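GrgF (Penicillium sp. sh18, PDB 6LZH) acts as a polyketide transferase in gregatin A biosynthesis, probably joining C11 and C4 polyketide chains by Claisen condensation. Local coordinates at residues C243-E246 against D247-C251; I280-R283 against Q284-F287. One frame throughout, in Å; residues are numbered along the deposited sequence.

Contact 1: C243-E246 against D247-C251; sequences CPTE and DQLNC
The amide of Gln-248 reaches back along the first turn of helix 245-254 to the carbonyl of Cys-243, just ahead of the N-cap Pro-244, in the strand-helix-strand unit that carries the acid member of the Cys-His-Asp triad in this alpha/beta hydrolase fold. NE2 of Gln-248 donates to Cys-243 O at 2.8 Å; the acceptor lies almost in the plane of the amide, while the donor is tilted 22° from the plane of the carbonyl. Gln-248 CG stands beside its own backbone N (chi1 -59°) and the chain runs extended from there, which carries the amide toward the N-terminal end of the helix. The oxygen end is held as well, OE1 hydrogen-bonding Thr-236 OG1. Asp-240, assigned to the active site, meets donors from both residues, OD1 from Cys-243 N and OD2, weakly, from Gln-248 NE2. On the outer side, Asp-247 lies alongside the Pro-244 ring, pointing the same way, with OD2 3.6 Å from CG of the proline. Thr-245 and Leu-249 also run side by side, the methyl CG2 meeting CD1 at 4.0 Å, while Thr-245 OG1 is hydrogen-bonded to Pro-237 O and to Asp-240 N. One turn on, a water donates both to Glu-246 O at 2.8 Å and to Asn-250 OD1 at 2.7 Å.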
loop_
_atom_site.group_PDB
_atom_site.type_symbol
_atom_site.label_atom_id
_atom_site.label_comp_id
_atom_site.label_asym_id
_atom_site.label_seq_id
_atom_site.Cartn_x
_atom_site.Cartn_y
_atom_site.Cartn_z
ATOM N N CYS A 243 15.229 -4.145 16.087
ATOM C CA CYS A 243 14.002 -4.741 15.567
ATOM C C CYS A 243 13.529 -5.688 16.657
ATOM O O CYS A 243 13.923 -6.862 16.661
ATOM C CB CYS A 243 14.243 -5.522 14.273
ATOM S SG CYS A 243 14.619 -4.577 12.823
ATOM N N PRO A 244 12.672 -5.232 17.604
ATOM C CA PRO A 244 12.354 -6.039 18.798
ATOM C C PRO A 244 12.102 -7.517 18.513
ATOM O O PRO A 244 11.274 -7.869 17.673
ATOM C CB PRO A 244 11.095 -5.351 19.340
ATOM C CG PRO A 244 11.312 -3.886 18.981
ATOM C CD PRO A 244 12.019 -3.909 17.635
ATOM N N THR A 245 12.845 -8.379 19.198
ATOM C CA THR A 245 12.612 -9.820 19.096
ATOM C C THR A 245 11.135 -10.163 19.279
ATOM O O THR A 245 10.600 -11.034 18.580
ATOM C CB THR A 245 13.485 -10.550 20.129
ATOM O OG1 THR A 245 14.869 -10.278 19.860
ATOM C CG2 THR A 245 13.249 -12.070 20.100
ATOM N N GLU A 246 10.445 -9.472 20.199
ATOM C CA GLU A 246 9.026 -9.751 20.387
ATOM C C GLU A 246 8.243 -9.490 19.110
ATOM O O GLU A 246 7.347 -10.266 18.766
ATOM C CB GLU A 246 8.453 -8.910 21.521
ATOM C CG GLU A 246 8.842 -9.377 22.901
ATOM C CD GLU A 246 8.426 -8.358 23.945
ATOM O OE1 GLU A 246 8.728 -7.164 23.753
ATOM O OE2 GLU A 246 7.782 -8.748 24.935
ATOM N N ASP A 247 8.560 -8.394 18.405
ATOM C CA ASP A 247 7.894 -8.103 17.135
ATOM C C ASP A 247 8.145 -9.213 16.118
ATOM O O ASP A 247 7.221 -9.657 15.425
ATOM C CB ASP A 247 8.388 -6.773 16.569
ATOM C CG ASP A 247 7.843 -5.575 17.312
ATOM O OD1 ASP A 247 6.915 -5.744 18.127
ATOM O OD2 ASP A 247 8.346 -4.466 17.053
ATOM N N GLN A 248 9.404 -9.641 15.981
ATOM C CA GLN A 248 9.725 -10.693 15.009
ATOM C C GLN A 248 8.980 -11.987 15.327
ATOM O O GLN A 248 8.456 -12.657 14.425
ATOM C CB GLN A 248 11.240 -10.958 14.979
ATOM C CG GLN A 248 12.127 -9.749 14.615
ATOM C CD GLN A 248 13.623 -10.079 14.662
ATOM O OE1 GLN A 248 14.058 -11.141 14.192
ATOM N NE2 GLN A 248 14.424 -9.162 15.232
ATOM N N LEU A 249 8.915 -12.359 16.609
ATOM C CA LEU A 249 8.223 -13.595 16.975
ATOM C C LEU A 249 6.723 -13.448 16.794
ATOM O O LEU A 249 6.042 -14.411 16.424
ATOM C CB LEU A 249 8.552 -13.978 18.416
ATOM C CG LEU A 249 10.043 -14.318 18.597
ATOM C CD1 LEU A 249 10.332 -14.847 19.995
ATOM C CD2 LEU A 249 10.498 -15.310 17.520
ATOM N N ASN A 250 6.204 -12.240 17.014
ATOM C CA ASN A 250 4.803 -11.969 16.714
ATOM C C ASN A 250 4.516 -12.214 15.238
ATOM O O ASN A 250 3.529 -12.869 14.884
ATOM C CB ASN A 250 4.465 -10.530 17.119
ATOM C CG ASN A 250 4.232 -10.394 18.630
ATOM O OD1 ASN A 250 4.031 -11.400 19.322
ATOM N ND2 ASN A 250 4.241 -9.161 19.143
ATOM N N CYS A 251 5.396 -11.734 14.365
ATOM C CA CYS A 251 5.230 -12.007 12.942
ATOM C C CYS A 251 5.278 -13.512 12.664
ATOM O O CYS A 251 4.420 -14.053 11.947
ATOM C CB CYS A 251 6.297 -11.251 12.151
ATOM S SG CYS A 251 6.113 -11.378 10.348
HETATM O O HOH W 1 6.362 -12.124 20.566
#

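Contact 2: I280-R283 against Q284-F287; sequences ILNR and QLDF
Gln-284 lies alongside Ile-280, one turn earlier in helix 277-292, with its NE2 3.5 Å from the isoleucine CG2 methyl. This is the packed side: the Gln-284 chain, extended beyond CG, lies on the sheet-facing flank of the helix, among Ile-135, Val-137, Met-233 and Val-235. The buried amide is satisfied at both ends, OE1 by Trp-112 NE1 and NE2 by a water 3.1 Å away, which in turn donates to Ile-280 O at 2.9 Å. Leu-281 crosses the glutamine at a slant, bringing CD2 to 3.9 Å from OE1. A leucine in place of Gln-284 would probably leave the Trp-112 indole N-H and the bridging water without their amide partner. The side of Asn-282 and Asp-286 is looser: Asn-282 OD1 stays 4.1 Å from CD2 of Leu-285, itself buried against Trp-55, and Asp-286, with CG anti to its backbone N (chi1 -169°), swings its carboxylate onward to a salt bridge with Arg-290. Arg-283 is bent at chi2 and makes a weak, long ion pair with Asp-262, a sodium ligand. Such a split between a buried flank and a polar one marks an amphipathic helix, here the C-terminal helix packed on the central sheet of the alpha/beta hydrolase fold.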
loop_
_atom_site.group_PDB
_atom_site.type_symbol
_atom_site.label_atom_id
_atom_site.label_comp_id
_atom_site.label_asym_id
_atom_site.label_seq_id
_atom_site.Cartn_x
_atom_site.Cartn_y
_atom_site.Cartn_z
ATOM N N ILE A 280 25.465 -20.211 11.181
ATOM C CA ILE A 280 24.224 -19.518 10.840
ATOM C C ILE A 280 23.849 -19.803 9.389
ATOM O O ILE A 280 22.704 -20.160 9.074
ATOM C CB ILE A 280 24.374 -18.001 11.094
ATOM C CG1 ILE A 280 24.614 -17.721 12.587
ATOM C CG2 ILE A 280 23.162 -17.238 10.553
ATOM C CD1 ILE A 280 24.865 -16.214 12.916
ATOM N N LEU A 281 24.824 -19.674 8.484
ATOM C CA LEU A 281 24.522 -19.847 7.063
ATOM C C LEU A 281 24.334 -21.323 6.696
ATOM O O LEU A 281 23.536 -21.635 5.801
ATOM C CB LEU A 281 25.620 -19.182 6.225
ATOM C CG LEU A 281 25.727 -17.655 6.384
ATOM C CD1 LEU A 281 26.809 -17.078 5.481
ATOM C CD2 LEU A 281 24.387 -16.973 6.093
ATOM N N ASN A 282 25.058 -22.241 7.352
ATOM C CA ASN A 282 24.835 -23.670 7.102
ATOM C C ASN A 282 23.407 -24.070 7.425
ATOM O O ASN A 282 22.804 -24.888 6.716
ATOM C CB ASN A 282 25.796 -24.515 7.922
ATOM C CG ASN A 282 27.077 -24.775 7.188
ATOM O OD1 ASN A 282 27.065 -24.908 5.966
ATOM N ND2 ASN A 282 28.194 -24.826 7.915
ATOM N N ARG A 283 22.860 -23.505 8.500
ATOM C CA ARG A 283 21.472 -23.768 8.877
ATOM C C ARG A 283 20.512 -23.297 7.789
ATOM O O ARG A 283 19.609 -24.039 7.380
ATOM C CB ARG A 283 21.181 -23.092 10.219
ATOM C CG ARG A 283 19.697 -23.006 10.609
ATOM C CD ARG A 283 19.096 -24.382 10.944
ATOM N NE ARG A 283 17.728 -24.234 11.427
ATOM C CZ ARG A 283 17.430 -23.858 12.666
ATOM N NH1 ARG A 283 18.403 -23.622 13.532
ATOM N NH2 ARG A 283 16.160 -23.723 13.038
ATOM N N GLN A 284 20.715 -22.073 7.284
ATOM C CA GLN A 284 19.878 -21.541 6.210
ATOM C C GLN A 284 20.072 -22.327 4.923
ATOM O O GLN A 284 19.116 -22.570 4.187
ATOM C CB GLN A 284 20.197 -20.062 5.972
ATOM C CG GLN A 284 19.775 -19.164 7.133
ATOM C CD GLN A 284 20.332 -17.754 7.027
ATOM O OE1 GLN A 284 20.496 -17.220 5.934
ATOM N NE2 GLN A 284 20.634 -17.145 8.177
ATOM N N LEU A 285 21.311 -22.718 4.633
ATOM C CA LEU A 285 21.570 -23.570 3.480
ATOM C C LEU A 285 20.837 -24.909 3.602
ATOM O O LEU A 285 20.281 -25.417 2.619
ATOM C CB LEU A 285 23.079 -23.776 3.343
ATOM C CG LEU A 285 23.479 -24.786 2.273
ATOM C CD1 LEU A 285 23.233 -24.160 0.913
ATOM C CD2 LEU A 285 24.948 -25.167 2.459
ATOM N N ASP A 286 20.815 -25.488 4.801
ATOM C CA ASP A 286 20.099 -26.746 5.001
ATOM C C ASP A 286 18.599 -26.563 4.782
ATOM O O ASP A 286 17.942 -27.404 4.156
ATOM C CB ASP A 286 20.374 -27.280 6.413
ATOM C CG ASP A 286 19.883 -28.700 6.597
ATOM O OD1 ASP A 286 20.483 -29.606 5.987
ATOM O OD2 ASP A 286 18.878 -28.914 7.322
ATOM N N PHE A 287 18.045 -25.461 5.292
ATOM C CA PHE A 287 16.650 -25.119 5.024
ATOM C C PHE A 287 16.379 -25.072 3.526
ATOM O O PHE A 287 15.429 -25.684 3.035
ATOM C CB PHE A 287 16.323 -23.778 5.677
ATOM C CG PHE A 287 14.994 -23.210 5.273
ATOM C CD1 PHE A 287 13.824 -23.658 5.861
ATOM C CD2 PHE A 287 14.911 -22.213 4.308
ATOM C CE1 PHE A 287 12.582 -23.119 5.491
ATOM C CE2 PHE A 287 13.662 -21.673 3.938
ATOM C CZ PHE A 287 12.520 -22.127 4.519
HETATM O O HOH W 2 20.398 -19.146 10.549
#

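How the contacts relate
Both contacts are local, each a turn or so within a single helix, and neither closes a long loop; they follow in series without nesting or crossing. Coming from the N terminus, the chain has already laid down most of the central sheet when strand 232-237 leads past Asp-240 into contact 1, at the start of helix 245-254. Edge strand 259-264 and the loop bearing His-269 come next, and helix 277-292 then carries contact 2. The centres lie 21 Å apart and the nearest atoms about 11 Å, so the two do not touch. Strand 232-237 links them, meeting Gln-248 through Met-234 and Gln-284 through Met-233 and Val-235.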